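Local coordinates for microcin B17-processing protein McbC (Escherichia coli, PDB 6GRI), which acts as the nitroreductase-family oxidoreductase of the McbBCD microcin synthetase, needed to process the inactive microcin B17 precursor McbA into the active peptide, at the interface of chains A and B and the interface of chains A and C. Residues are numbered along the deposited sequence; one frame, centred on the assembly and turned at random. Chains: chain A/B, Microcin B17-processing protein McbC; chain C, Microcin B17-processing protein McbD.

Contact 1: the interface of chains A and B. Residues chain A 26-27, 29-30; chain B 204, 208.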
ATOM      1  N   PHE A  26       5.008   2.492   3.758  1.00 43.84           N
ATOM      2  CA  PHE A  26       4.421   1.801   4.899  1.00 43.54           C
ATOM      3  C   PHE A  26       5.017   2.340   6.165  1.00 42.79           C
ATOM      4  O   PHE A  26       4.306   2.764   7.052  1.00 50.99           O
ATOM      5  CB  PHE A  26       4.642   0.278   4.827  1.00 45.01           C
ATOM      6  CG  PHE A  26       4.130  -0.447   6.028  1.00 43.65           C
ATOM      7  CD1 PHE A  26       2.774  -0.614   6.215  1.00 45.59           C
ATOM      8  CD2 PHE A  26       4.997  -0.913   7.001  1.00 47.21           C
ATOM      9  CE1 PHE A  26       2.279  -1.257   7.340  1.00 47.80           C
ATOM     10  CE2 PHE A  26       4.512  -1.560   8.133  1.00 53.34           C
ATOM     11  CZ  PHE A  26       3.144  -1.727   8.301  1.00 48.29           C
ATOM     12  N   HIS A  27       6.337   2.305   6.237  1.00 45.43           N
ATOM     13  CA  HIS A  27       7.081   2.831   7.371  1.00 47.94           C
ATOM     14  C   HIS A  27       6.562   4.168   7.902  1.00 47.50           C
ATOM     15  O   HIS A  27       6.385   4.339   9.097  1.00 56.40           O
ATOM     16  CB  HIS A  27       8.551   3.007   6.982  1.00 49.59           C
ATOM     17  CG  HIS A  27       9.415   3.388   8.131  1.00 47.20           C
ATOM     18  ND1 HIS A  27       9.982   2.454   8.964  1.00 46.90           N
ATOM     19  CD2 HIS A  27       9.764   4.599   8.622  1.00 48.49           C
ATOM     20  CE1 HIS A  27      10.658   3.074   9.912  1.00 50.23           C
ATOM     21  NE2 HIS A  27      10.543   4.377   9.728  1.00 49.96           N
ATOM     22  N   ARG A  29       3.696   5.537   7.846  1.00 46.78           N
ATOM     23  CA  ARG A  29       2.373   5.490   8.484  1.00 46.79           C
ATOM     24  C   ARG A  29       2.475   5.423  10.006  1.00 46.13           C
ATOM     25  O   ARG A  29       1.547   5.813  10.718  1.00 45.36           O
ATOM     26  CB  ARG A  29       1.572   4.285   7.992  1.00 46.43           C
ATOM     27  CG  ARG A  29       1.270   4.285   6.504  1.00 47.19           C
ATOM     28  CD  ARG A  29       0.577   2.991   6.137  1.00 47.76           C
ATOM     29  NE  ARG A  29       0.309   2.897   4.705  1.00 47.27           N
ATOM     30  CZ  ARG A  29      -0.643   3.561   4.066  1.00 48.21           C
ATOM     31  NH1 ARG A  29      -1.441   4.408   4.699  1.00 52.67           N
ATOM     32  NH2 ARG A  29      -0.794   3.385   2.767  1.00 53.99           N
ATOM     33  N   GLY A  30       3.602   4.914  10.493  1.00 42.71           N
ATOM     34  CA  GLY A  30       3.838   4.791  11.910  1.00 46.35           C
ATOM     35  C   GLY A  30       4.719   5.872  12.475  1.00 49.36           C
ATOM     36  O   GLY A  30       5.138   5.759  13.621  1.00 53.11           O
TER
ATOM     37  N   TYR B 204      -0.433   2.101  13.430  1.00 41.85           N
ATOM     38  CA  TYR B 204       0.683   1.613  12.595  1.00 40.67           C
ATOM     39  C   TYR B 204       2.004   1.437  13.341  1.00 41.06           C
ATOM     40  O   TYR B 204       2.707   0.469  13.125  1.00 49.98           O
ATOM     41  CB  TYR B 204       0.888   2.547  11.401  1.00 37.73           C
ATOM     42  CG  TYR B 204      -0.272   2.530  10.440  1.00 34.49           C
ATOM     43  CD1 TYR B 204      -0.506   1.421   9.636  1.00 35.32           C
ATOM     44  CD2 TYR B 204      -1.152   3.608  10.354  1.00 34.90           C
ATOM     45  CE1 TYR B 204      -1.568   1.396   8.749  1.00 36.77           C
ATOM     46  CE2 TYR B 204      -2.226   3.593   9.473  1.00 35.48           C
ATOM     47  CZ  TYR B 204      -2.428   2.484   8.682  1.00 37.58           C
ATOM     48  OH  TYR B 204      -3.486   2.440   7.821  1.00 45.33           O
ATOM     49  N   ARG B 208       5.609  -1.965  14.236  1.00 52.36           N
ATOM     50  CA  ARG B 208       7.047  -1.769  14.416  1.00 52.49           C
ATOM     51  C   ARG B 208       7.496  -2.149  15.844  1.00 51.35           C
ATOM     52  O   ARG B 208       8.453  -2.907  16.035  1.00 46.65           O
ATOM     53  CB  ARG B 208       7.364  -0.296  14.116  1.00 55.79           C
ATOM     54  CG  ARG B 208       8.823   0.129  14.188  1.00 53.17           C
ATOM     55  CD  ARG B 208       8.915   1.617  14.477  1.00 54.01           C
ATOM     56  NE  ARG B 208       8.375   2.427  13.384  1.00 54.47           N
ATOM     57  CZ  ARG B 208       8.520   3.751  13.269  1.00 53.36           C
ATOM     58  NH1 ARG B 208       9.183   4.452  14.192  1.00 50.77           N
ATOM     59  NH2 ARG B 208       7.980   4.383  12.223  1.00 52.64           N
TER
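The guanidinium atom NH2 of B:Arg208 has three groups of chain A gathered round it: the imidazole of A:His27 and the main-chain carbonyls of A:His27 and A:Gly30. Both carbonyls are a little too distant for a hydrogen bond; the oxygen O of A:His27, in the guanidinium plane at its edge, lies 3.5 Å from B:Arg208 NH2. They may still favour the positive charge electrostatically, lying at the end of helix 17-27 and in the 3-10 turn 28-30. The imidazole suits the cation by offering a flat pi face. B:Arg208 NH2 sits 3.9 Å from the centroid of the A:His27 ring as a cation-pi contact, displaced toward the rim, and the two flat groups are nearly parallel, 8° between their planes. Arginine suits this place because its planar cation can lie on a ring while presenting an edge to carbonyls; a bend at chi3 (-65°) turns its tip over the imidazole.

The other half is mostly carbon against ring, though the carbonyl O of A:Arg29 also comes 3.4 Å from B:Tyr204 CB. A:Arg29 lies across one face of the B:Tyr204 ring, with CB 3.8 Å from the centroid in a CH-pi contact and CD 3.7 Å from B:Tyr204 CE1. Its extended zigzag sets CB over ring CG and CD over CE1 on that face, which the broad, flat tyrosine makes long enough for two methylenes. Beside them, CA of A:Gly30 packs against B:Tyr204 CB, 3.7 Å away, an approach eased by glycine's lack of a side chain. Repeated by the two-fold, this patch helps join the two McbC subunits by shape and ring contacts.

Contact 2: the interface of chains A and C. Residues chain A 67-68; chain C 208, 234, 236-237.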
ATOM      1  N   SER A  67      -8.283 -23.898  31.512  1.00 71.35           N
ATOM      2  CA  SER A  67      -7.163 -23.723  32.422  1.00 74.06           C
ATOM      3  C   SER A  67      -6.300 -24.976  32.583  1.00 76.16           C
ATOM      4  O   SER A  67      -5.470 -25.032  33.493  1.00 79.40           O
ATOM      5  CB  SER A  67      -7.695 -23.286  33.785  1.00 77.03           C
ATOM      6  OG  SER A  67      -8.343 -24.366  34.451  1.00 85.45           O
ATOM      7  N   SER A  68      -6.469 -25.959  31.700  1.00 77.57           N
ATOM      8  CA  SER A  68      -5.736 -27.217  31.791  1.00 80.83           C
ATOM      9  C   SER A  68      -4.369 -26.969  31.170  1.00 77.89           C
ATOM     10  O   SER A  68      -4.209 -27.031  29.959  1.00 80.27           O
ATOM     11  CB  SER A  68      -6.486 -28.350  31.069  1.00 83.93           C
ATOM     12  OG  SER A  68      -7.889 -28.287  31.313  1.00 85.45           O
TER
ATOM     13  N   GLU C 208     -11.672 -29.933  31.359  1.00 70.90           N
ATOM     14  CA  GLU C 208     -11.956 -28.980  32.444  1.00 72.97           C
ATOM     15  C   GLU C 208     -12.912 -29.544  33.493  1.00 74.38           C
ATOM     16  O   GLU C 208     -12.851 -29.153  34.657  1.00 73.53           O
ATOM     17  CB  GLU C 208     -12.553 -27.694  31.878  1.00 75.49           C
ATOM     18  CG  GLU C 208     -12.357 -26.459  32.758  1.00 76.84           C
ATOM     19  CD  GLU C 208     -10.965 -25.829  32.654  1.00 78.34           C
ATOM     20  OE1 GLU C 208     -10.198 -26.127  31.703  1.00 74.76           O
ATOM     21  OE2 GLU C 208     -10.634 -25.009  33.533  1.00 81.06           O
ATOM     22  N   ASN C 234     -13.521 -28.141  39.849  1.00 84.38           N
ATOM     23  CA  ASN C 234     -12.255 -27.401  39.695  1.00 83.49           C
ATOM     24  C   ASN C 234     -12.302 -25.927  40.135  1.00 83.86           C
ATOM     25  O   ASN C 234     -12.985 -25.107  39.512  1.00 84.93           O
ATOM     26  CB  ASN C 234     -11.812 -27.496  38.222  1.00 84.53           C
ATOM     27  CG  ASN C 234     -10.442 -26.892  37.966  1.00 89.43           C
ATOM     28  OD1 ASN C 234      -9.543 -26.966  38.805  1.00 94.99           O
ATOM     29  ND2 ASN C 234     -10.269 -26.303  36.785  1.00 92.02           N
ATOM     30  N   ILE C 236      -9.986 -23.530  39.968  1.00 86.13           N
ATOM     31  CA  ILE C 236      -9.408 -22.570  39.012  1.00 82.58           C
ATOM     32  C   ILE C 236     -10.466 -22.046  38.027  1.00 80.11           C
ATOM     33  O   ILE C 236     -10.551 -20.839  37.797  1.00 77.06           O
ATOM     34  CB  ILE C 236      -8.238 -23.190  38.221  1.00 82.99           C
ATOM     35  N   SER C 237     -11.274 -22.962  37.476  1.00 81.08           N
ATOM     36  CA  SER C 237     -12.384 -22.638  36.550  1.00 79.33           C
ATOM     37  C   SER C 237     -13.390 -21.631  37.108  1.00 78.73           C
ATOM     38  O   SER C 237     -13.871 -21.803  38.225  1.00 85.38           O
ATOM     39  CB  SER C 237     -13.183 -23.903  36.201  1.00 78.59           C
ATOM     40  OG  SER C 237     -12.405 -24.866  35.522  1.00 80.46           O
TER
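A:Ser67 presents its backbone N and its hydroxyl to the carboxylate of C:Glu208, whose two acceptor oxygens match the two donors. The amide bond is nearly straight, with A:Ser67 N donating to C:Glu208 OE1 at 2.9 Å and 171° at the hydrogen. The hydroxyl OG of A:Ser67 gives the second bond, 2.6 Å to C:Glu208 OE2. Both donors come to the syn side, somewhat out of the carboxylate plane, so the pair should resist rotation of the acid. Serine suits this fork: chi1 72° sets OG between its own N and carbonyl carbon, near enough to the N for both to face one carboxylate. A:Ser68 OG adds a weak bond, 3.2 Å to C:Glu208 OE1.

Within chain C, a relay helps hold the acid. C:Ser237 OG donates to the anti lone pair of C:Glu208 OE2 at 2.7 Å; two hydroxyls grip that oxygen and may help stabilise negative charge on it. C:Asn234 ND2 donates to C:Ser237 OG at 2.9 Å, a bent bond, the hydroxyl tilted 29° from the amide plane, that probably helps orient it. Serine can thus give to the acid while accepting from the amide.

C:Ile236 CB, 4.0 Å from A:Ser67 OG, is a van der Waals neighbour; its side chain is incomplete beyond CB.

The serines lie in a McbC loop before strand 70-71; C:Glu208 ends McbD helix 196-208, and its supporting residues come from the loop between strands 224-231 and 241-248.

About 40 Å separates the centres of contact 1 and contact 2, and they share no residue or secondary-structure element. Chain A takes part in both: helix 17-27 and the turn after it serve contact 1, whereas the loop before strand 70-71 serves contact 2. One McbC subunit can therefore meet its twin and McbD at the same time, through separate surfaces. The two patches differ in kind, one resting on ring faces and the other on hydrogen bonds. Together they help connect the oxidoreductase pair to the YcaO-family McbD within the synthetase.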